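Local coordinates for SWD1-like protein (Myceliophthora thermophila, PDB 6E29) that probably serves, through the WD-repeat beta-propeller domain held in this chain, as a subunit of the COMPASS histone H3K4 methyltransferase complex, at residues T48-D53 with A60-G65; F39-R44 with L73-C78. All coordinates share one frame; numbering follows the deposited sequence.

Contact 1. Residues T48-D53 with A60-G65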
ATOM      1  N   THR B  48      13.230 -13.275  -0.615  1.00 39.23           N
ATOM      2  CA  THR B  48      12.856 -13.893  -1.879  1.00 39.42           C
ATOM      3  C   THR B  48      11.440 -13.481  -2.292  1.00 39.57           C
ATOM      4  O   THR B  48      10.557 -13.286  -1.454  1.00 40.46           O
ATOM      5  CB  THR B  48      12.946 -15.416  -1.783  1.00 41.68           C
ATOM      6  OG1 THR B  48      14.232 -15.788  -1.284  1.00 46.88           O
ATOM      7  CG2 THR B  48      12.732 -16.053  -3.153  1.00 41.50           C
ATOM      8  N   VAL B  49      11.227 -13.362  -3.604  1.00 38.75           N
ATOM      9  CA  VAL B  49       9.915 -13.099  -4.172  1.00 35.29           C
ATOM     10  C   VAL B  49       9.492 -14.288  -5.018  1.00 36.08           C
ATOM     11  O   VAL B  49      10.297 -14.815  -5.788  1.00 41.72           O
ATOM     12  CB  VAL B  49       9.908 -11.814  -5.014  1.00 34.82           C
ATOM     13  CG1 VAL B  49       8.519 -11.643  -5.682  1.00 38.67           C
ATOM     14  CG2 VAL B  49      10.213 -10.621  -4.096  1.00 36.84           C
ATOM     15  N   VAL B  50       8.244 -14.738  -4.832  1.00 37.55           N
ATOM     16  CA  VAL B  50       7.729 -15.926  -5.494  1.00 35.41           C
ATOM     17  C   VAL B  50       6.560 -15.530  -6.391  1.00 34.25           C
ATOM     18  O   VAL B  50       5.682 -14.760  -5.992  1.00 36.26           O
ATOM     19  CB  VAL B  50       7.320 -17.014  -4.476  1.00 50.23           C
ATOM     20  CG1 VAL B  50       6.802 -18.266  -5.201  1.00 41.92           C
ATOM     21  CG2 VAL B  50       8.521 -17.383  -3.622  1.00 46.44           C
ATOM     22  N   ILE B  51       6.583 -16.019  -7.617  1.00 37.44           N
ATOM     23  CA  ILE B  51       5.515 -15.806  -8.581  1.00 35.15           C
ATOM     24  C   ILE B  51       4.764 -17.129  -8.665  1.00 36.43           C
ATOM     25  O   ILE B  51       5.336 -18.127  -9.107  1.00 40.19           O
ATOM     26  CB  ILE B  51       6.070 -15.416  -9.957  1.00 36.62           C
ATOM     27  CG1 ILE B  51       6.975 -14.161  -9.839  1.00 36.56           C
ATOM     28  CG2 ILE B  51       4.936 -15.316 -10.966  1.00 36.39           C
ATOM     29  CD1 ILE B  51       6.287 -13.012  -9.015  1.00 34.16           C
ATOM     30  N   TRP B  52       3.498 -17.144  -8.226  1.00 33.83           N
ATOM     31  CA  TRP B  52       2.653 -18.342  -8.290  1.00 34.21           C
ATOM     32  C   TRP B  52       1.766 -18.282  -9.521  1.00 34.51           C
ATOM     33  O   TRP B  52       1.072 -17.291  -9.740  1.00 33.27           O
ATOM     34  CB  TRP B  52       1.757 -18.448  -7.060  1.00 37.90           C
ATOM     35  CG  TRP B  52       2.467 -18.526  -5.777  1.00 41.12           C
ATOM     36  CD1 TRP B  52       2.956 -17.483  -5.022  1.00 45.54           C
ATOM     37  CD2 TRP B  52       2.752 -19.718  -5.048  1.00 34.74           C
ATOM     38  NE1 TRP B  52       3.552 -17.973  -3.877  1.00 36.35           N
ATOM     39  CE2 TRP B  52       3.409 -19.334  -3.857  1.00 36.83           C
ATOM     40  CE3 TRP B  52       2.491 -21.074  -5.272  1.00 41.84           C
ATOM     41  CZ2 TRP B  52       3.836 -20.262  -2.924  1.00 37.69           C
ATOM     42  CZ3 TRP B  52       2.889 -21.969  -4.341  1.00 42.41           C
ATOM     43  CH2 TRP B  52       3.564 -21.564  -3.183  1.00 42.04           C
ATOM     44  N   ASP B  53       1.792 -19.344 -10.325  1.00 38.69           N
ATOM     45  CA  ASP B  53       0.837 -19.524 -11.409  1.00 46.40           C
ATOM     46  C   ASP B  53      -0.492 -19.982 -10.805  1.00 35.77           C
ATOM     47  O   ASP B  53      -0.575 -21.093 -10.280  1.00 39.94           O
ATOM     48  CB  ASP B  53       1.405 -20.553 -12.381  1.00 49.82           C
ATOM     49  CG  ASP B  53       0.573 -20.729 -13.631  1.00 55.63           C
ATOM     50  OD1 ASP B  53       1.163 -20.921 -14.716  1.00 57.85           O
ATOM     51  OD2 ASP B  53      -0.668 -20.696 -13.542  1.00 49.06           O
ATOM     52  N   ALA B  60       5.963 -20.523 -10.335  1.00 46.29           N
ATOM     53  CA  ALA B  60       6.427 -20.273 -11.690  1.00 43.24           C
ATOM     54  C   ALA B  60       7.850 -19.758 -11.693  1.00 51.53           C
ATOM     55  O   ALA B  60       8.648 -20.152 -12.548  1.00 52.77           O
ATOM     56  CB  ALA B  60       5.523 -19.273 -12.402  1.00 50.07           C
ATOM     57  N   ARG B  61       8.199 -18.900 -10.741  1.00 44.98           N
ATOM     58  CA  ARG B  61       9.604 -18.551 -10.602  1.00 57.69           C
ATOM     59  C   ARG B  61       9.866 -17.950  -9.233  1.00 43.17           C
ATOM     60  O   ARG B  61       8.957 -17.474  -8.545  1.00 40.58           O
ATOM     61  CB  ARG B  61      10.049 -17.606 -11.715  1.00 62.23           C
ATOM     62  CG  ARG B  61       9.196 -16.384 -11.881  1.00 57.55           C
ATOM     63  CD  ARG B  61       9.941 -15.324 -12.704  1.00 50.63           C
ATOM     64  NE  ARG B  61      10.775 -15.842 -13.789  1.00 70.53           N
ATOM     65  CZ  ARG B  61      10.319 -16.039 -15.022  1.00 59.98           C
ATOM     66  NH1 ARG B  61       9.049 -15.764 -15.282  1.00 80.17           N
ATOM     67  NH2 ARG B  61      11.111 -16.475 -15.987  1.00 51.21           N
ATOM     68  N   LYS B  62      11.128 -18.046  -8.830  1.00 44.36           N
ATOM     69  CA  LYS B  62      11.627 -17.460  -7.592  1.00 50.76           C
ATOM     70  C   LYS B  62      12.661 -16.394  -7.943  1.00 59.49           C
ATOM     71  O   LYS B  62      13.598 -16.666  -8.709  1.00 52.87           O
ATOM     72  CB  LYS B  62      12.250 -18.542  -6.697  1.00 46.33           C
ATOM     73  CG  LYS B  62      11.248 -19.499  -6.031  1.00 43.95           C
ATOM     74  CD  LYS B  62      11.948 -20.728  -5.502  1.00 62.14           C
ATOM     75  CE  LYS B  62      11.167 -21.406  -4.388  1.00 62.91           C
ATOM     76  NZ  LYS B  62       9.765 -21.678  -4.808  1.00 79.47           N
ATOM     77  N   LEU B  63      12.499 -15.194  -7.362  1.00 51.57           N
ATOM     78  CA  LEU B  63      13.356 -14.035  -7.589  1.00 44.64           C
ATOM     79  C   LEU B  63      14.105 -13.731  -6.302  1.00 48.47           C
ATOM     80  O   LEU B  63      13.490 -13.445  -5.269  1.00 49.30           O
ATOM     81  CB  LEU B  63      12.539 -12.815  -8.029  1.00 41.50           C
ATOM     82  CG  LEU B  63      11.491 -13.103  -9.119  1.00 45.86           C
ATOM     83  CD1 LEU B  63      10.488 -11.952  -9.194  1.00 46.45           C
ATOM     84  CD2 LEU B  63      12.149 -13.326 -10.475  1.00 56.65           C
ATOM     85  N   ARG B  64      15.425 -13.790  -6.361  1.00 45.78           N
ATOM     86  CA  ARG B  64      16.254 -13.553  -5.182  1.00 49.76           C
ATOM     87  C   ARG B  64      17.098 -12.320  -5.469  1.00 58.92           C
ATOM     88  O   ARG B  64      18.067 -12.371  -6.230  1.00 56.08           O
ATOM     89  CB  ARG B  64      17.072 -14.810  -4.840  1.00 53.27           C
ATOM     90  CG  ARG B  64      16.191 -16.084  -4.866  1.00 57.14           C
ATOM     91  CD  ARG B  64      16.808 -17.297  -4.167  1.00 63.83           C
ATOM     92  NE  ARG B  64      16.341 -18.567  -4.723  1.00 60.29           N
ATOM     93  CZ  ARG B  64      15.741 -19.518  -4.010  1.00 76.71           C
ATOM     94  NH1 ARG B  64      15.499 -19.308  -2.720  1.00 79.24           N
ATOM     95  NH2 ARG B  64      15.356 -20.664  -4.584  1.00 69.77           N
ATOM     96  N   GLY B  65      16.693 -11.189  -4.893  1.00 53.48           N
ATOM     97  CA  GLY B  65      17.433  -9.963  -5.071  1.00 49.75           C
ATOM     98  C   GLY B  65      17.508  -9.230  -3.758  1.00 54.98           C
ATOM     99  O   GLY B  65      18.393  -8.402  -3.543  1.00 50.17           O
TER
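Ile51 carries CG1 anti to its own carbonyl carbon (chi1 -56°), and Arg61 carries CG in the crowded position between backbone N and carbonyl carbon (chi1 52°); the two side chains then run alongside each other in the same direction, with Ile51 CG1 3.7 Å from Arg61 CG. They belong to the antiparallel hairpin of strands 48-53 and 58-64, the third and outermost strands of a four-stranded WD40 propeller blade. Val49 and Leu63 form a hydrogen-bonded pair, with Val49 N 2.8 Å from Leu63 O and Leu63 N 2.7 Å from Val49 O, both nearly straight. Leu63 CD1 reaches Val49 CG1 at 4.0 Å and Ile51 CG1 slightly farther off, on the face where Leu82 of the next blade touches Val49 and Ile51. On the other face Val50 sets CG1 over one face of the Trp52 ring, toward its rim, while Thr48 CG2 lies against Arg64 CG at 3.9 Å, the two side chains alongside each other. Toward the hairpin turn the pairing slips into a classic beta bulge, Ala60 and Arg61 both facing Ile51. There Ile51 O takes two N-H groups, a firm bond from Ala60 N at 2.8 Å and a weak one from Arg61 N at 3.4 Å.

Contact 2. Residues F39-R44 with L73-C78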
ATOM      1  N   PHE B  39      -1.801 -14.584 -11.922  1.00 26.26           N
ATOM      2  CA  PHE B  39      -0.561 -14.762 -11.183  1.00 25.55           C
ATOM      3  C   PHE B  39      -0.625 -14.016  -9.852  1.00 32.76           C
ATOM      4  O   PHE B  39      -1.270 -12.968  -9.720  1.00 28.35           O
ATOM      5  CB  PHE B  39       0.682 -14.254 -11.979  1.00 29.56           C
ATOM      6  CG  PHE B  39       1.048 -15.089 -13.135  1.00 30.69           C
ATOM      7  CD1 PHE B  39       1.816 -16.218 -12.956  1.00 33.15           C
ATOM      8  CD2 PHE B  39       0.619 -14.763 -14.420  1.00 39.36           C
ATOM      9  CE1 PHE B  39       2.169 -17.010 -14.056  1.00 46.02           C
ATOM     10  CE2 PHE B  39       0.963 -15.580 -15.526  1.00 38.22           C
ATOM     11  CZ  PHE B  39       1.725 -16.679 -15.327  1.00 36.70           C
ATOM     12  N   LEU B  40       0.082 -14.562  -8.865  1.00 26.73           N
ATOM     13  CA  LEU B  40       0.152 -13.971  -7.535  1.00 27.78           C
ATOM     14  C   LEU B  40       1.609 -13.876  -7.148  1.00 31.17           C
ATOM     15  O   LEU B  40       2.371 -14.832  -7.329  1.00 34.94           O
ATOM     16  CB  LEU B  40      -0.609 -14.805  -6.510  1.00 30.72           C
ATOM     17  CG  LEU B  40      -0.420 -14.350  -5.064  1.00 34.18           C
ATOM     18  CD1 LEU B  40      -1.267 -13.099  -4.797  1.00 27.69           C
ATOM     19  CD2 LEU B  40      -0.793 -15.500  -4.140  1.00 36.64           C
ATOM     20  N   ALA B  41       2.025 -12.702  -6.684  1.00 25.06           N
ATOM     21  CA  ALA B  41       3.364 -12.561  -6.182  1.00 22.66           C
ATOM     22  C   ALA B  41       3.356 -12.638  -4.668  1.00 32.30           C
ATOM     23  O   ALA B  41       2.437 -12.139  -4.019  1.00 31.53           O
ATOM     24  CB  ALA B  41       3.963 -11.224  -6.615  1.00 26.81           C
ATOM     25  N   SER B  42       4.370 -13.266  -4.126  1.00 28.89           N
ATOM     26  CA  SER B  42       4.559 -13.404  -2.691  1.00 34.75           C
ATOM     27  C   SER B  42       5.964 -12.924  -2.335  1.00 35.27           C
ATOM     28  O   SER B  42       6.923 -13.205  -3.051  1.00 35.51           O
ATOM     29  CB  SER B  42       4.339 -14.882  -2.271  1.00 35.45           C
ATOM     30  OG  SER B  42       4.545 -15.053  -0.896  1.00 57.70           O
ATOM     31  N   GLY B  43       6.103 -12.181  -1.239  1.00 30.85           N
ATOM     32  CA  GLY B  43       7.418 -11.786  -0.749  1.00 27.78           C
ATOM     33  C   GLY B  43       7.595 -12.474   0.589  1.00 38.00           C
ATOM     34  O   GLY B  43       6.602 -12.754   1.281  1.00 33.78           O
ATOM     35  N   ARG B  44       8.847 -12.784   0.934  1.00 40.63           N
ATOM     36  CA  ARG B  44       9.159 -13.620   2.090  1.00 36.38           C
ATOM     37  C   ARG B  44      10.076 -12.891   3.051  1.00 34.28           C
ATOM     38  O   ARG B  44      10.726 -11.893   2.709  1.00 39.60           O
ATOM     39  CB  ARG B  44       9.804 -14.961   1.665  1.00 38.10           C
ATOM     40  CG  ARG B  44       9.294 -15.414   0.298  1.00 38.23           C
ATOM     41  CD  ARG B  44       9.584 -16.829  -0.078  1.00 35.51           C
ATOM     42  NE  ARG B  44      10.840 -17.336   0.406  1.00 42.96           N
ATOM     43  CZ  ARG B  44      11.352 -18.514   0.032  1.00 50.62           C
ATOM     44  NH1 ARG B  44      10.708 -19.270  -0.856  1.00 37.90           N
ATOM     45  NH2 ARG B  44      12.510 -18.923   0.535  1.00 44.74           N
ATOM     46  N   LEU B  73       4.867  -5.024  -2.970  1.00 26.50           N
ATOM     47  CA  LEU B  73       4.892  -5.554  -4.326  1.00 24.99           C
ATOM     48  C   LEU B  73       3.908  -4.769  -5.152  1.00 29.91           C
ATOM     49  O   LEU B  73       2.783  -4.555  -4.712  1.00 34.64           O
ATOM     50  CB  LEU B  73       4.447  -7.033  -4.382  1.00 25.18           C
ATOM     51  CG  LEU B  73       5.264  -7.986  -3.552  1.00 26.01           C
ATOM     52  CD1 LEU B  73       4.412  -9.264  -3.254  1.00 33.28           C
ATOM     53  CD2 LEU B  73       6.574  -8.363  -4.310  1.00 29.32           C
ATOM     54  N   SER B  74       4.316  -4.406  -6.364  1.00 28.15           N
ATOM     55  CA  SER B  74       3.525  -3.564  -7.243  1.00 25.22           C
ATOM     56  C   SER B  74       3.748  -4.014  -8.673  1.00 30.83           C
ATOM     57  O   SER B  74       4.893  -4.041  -9.138  1.00 30.61           O
ATOM     58  CB  SER B  74       3.962  -2.094  -7.061  1.00 32.91           C
ATOM     59  OG  SER B  74       3.352  -1.235  -7.996  1.00 30.99           O
ATOM     60  N   TRP B  75       2.667  -4.337  -9.365  1.00 29.96           N
ATOM     61  CA  TRP B  75       2.744  -4.891 -10.707  1.00 37.37           C
ATOM     62  C   TRP B  75       2.550  -3.799 -11.740  1.00 33.41           C
ATOM     63  O   TRP B  75       1.795  -2.860 -11.517  1.00 38.58           O
ATOM     64  CB  TRP B  75       1.664  -5.930 -10.944  1.00 29.82           C
ATOM     65  CG  TRP B  75       1.788  -7.252 -10.236  1.00 28.75           C
ATOM     66  CD1 TRP B  75       1.394  -7.551  -8.924  1.00 29.15           C
ATOM     67  CD2 TRP B  75       2.240  -8.486 -10.809  1.00 31.29           C
ATOM     68  NE1 TRP B  75       1.598  -8.895  -8.681  1.00 26.89           N
ATOM     69  CE2 TRP B  75       2.117  -9.487  -9.814  1.00 28.77           C
ATOM     70  CE3 TRP B  75       2.771  -8.838 -12.064  1.00 38.15           C
ATOM     71  CZ2 TRP B  75       2.499 -10.819 -10.035  1.00 35.66           C
ATOM     72  CZ3 TRP B  75       3.129 -10.180 -12.291  1.00 39.48           C
ATOM     73  CH2 TRP B  75       3.002 -11.146 -11.280  1.00 32.06           C
ATOM     74  N   SER B  76       3.188  -3.969 -12.892  1.00 32.17           N
ATOM     75  CA  SER B  76       2.984  -3.046 -14.001  1.00 35.72           C
ATOM     76  C   SER B  76       1.614  -3.306 -14.624  1.00 46.40           C
ATOM     77  O   SER B  76       1.025  -4.372 -14.441  1.00 41.84           O
ATOM     78  CB  SER B  76       4.078  -3.207 -15.067  1.00 38.73           C
ATOM     79  OG  SER B  76       3.977  -4.470 -15.728  1.00 42.83           O
ATOM     80  N   ARG B  77       1.122  -2.327 -15.400  1.00 39.79           N
ATOM     81  CA  ARG B  77      -0.205  -2.464 -16.009  1.00 47.12           C
ATOM     82  C   ARG B  77      -0.288  -3.726 -16.856  1.00 52.86           C
ATOM     83  O   ARG B  77      -1.326  -4.402 -16.896  1.00 53.17           O
ATOM     84  CB  ARG B  77      -0.517  -1.225 -16.856  1.00 57.28           C
ATOM     85  CG  ARG B  77      -1.938  -1.173 -17.492  1.00 65.88           C
ATOM     86  CD  ARG B  77      -3.010  -1.873 -16.625  1.00 71.35           C
ATOM     87  NE  ARG B  77      -4.383  -1.370 -16.774  1.00 71.76           N
ATOM     88  CZ  ARG B  77      -5.461  -2.159 -16.795  1.00 76.02           C
ATOM     89  NH1 ARG B  77      -5.317  -3.477 -16.698  1.00 81.37           N
ATOM     90  NH2 ARG B  77      -6.684  -1.642 -16.919  1.00 66.52           N
ATOM     91  N   CYS B  78       0.827  -4.096 -17.472  1.00 46.26           N
ATOM     92  CA  CYS B  78       0.897  -5.139 -18.477  1.00 49.77           C
ATOM     93  C   CYS B  78       1.199  -6.506 -17.879  1.00 48.34           C
ATOM     94  O   CYS B  78       1.193  -7.508 -18.608  1.00 49.79           O
ATOM     95  CB  CYS B  78       1.976  -4.767 -19.529  1.00 41.52           C
ATOM     96  SG  CYS B  78       3.611  -4.396 -18.817  1.00 57.67           S
TER
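Ala41 CB meets the Trp75 indole at CZ2, 3.7 Å away, with NE1 of the same ring little farther off. The approach is oblique, whereas the backbone N of Ala41 sits in the ring plane, at the edge near Trp75 CZ2. Two residues earlier on the same strand, Phe39 CB touches Trp75 CH2 at 3.9 Å, although the phenyl ring itself leads away from this partner. Leu73 supplies the other half of the contact through a single methyl: its CD1 lies 3.6 Å from Ala41 O and 3.9 Å from Ala41 CB, and also lies near Gly43 N. Strands 39-44 and 70-75 belong to adjacent blades of the WD40 beta-propeller; the axes of 39-44 and 73-75 approach to 8.5 Å, and Leu73 and Trp75 bridge the gap with their side chains, meeting both side chains and main chain of 39-44. An alanine in place of Trp75 would probably open a gap beside Ala41 CB and Phe39 CB and leave Arg32 O without its indole N-H donor. That bond, from Trp75 NE1 to Arg32 O on strand 28-33, fixes the rotation of the indole. Farther out, Leu82 of strand 81-86 touches both Ala41 and Trp75, and Arg32 NH1 holds Leu73 O, while Arg35 NH1 binds Trp75 O.

From the N terminus, strand 39-44 comes first and turns directly into strand 48-53, which contact 1 joins to strand 58-64 by closing a short hairpin loop. The chain then crosses to the next blade, whose first strand, 70-75, comes back against 39-44 in contact 2. Contact 1 is thus nested inside the larger loop that contact 2 closes, and their centres lie about 10 Å apart. One completes the outer part of a blade; the other packs the blade's inner part against its neighbour. Strands 39-44 and 48-53 connect them directly, with Val50 N at 2.7 Å from Ser42 O and Trp52 N equally close to Leu40 O.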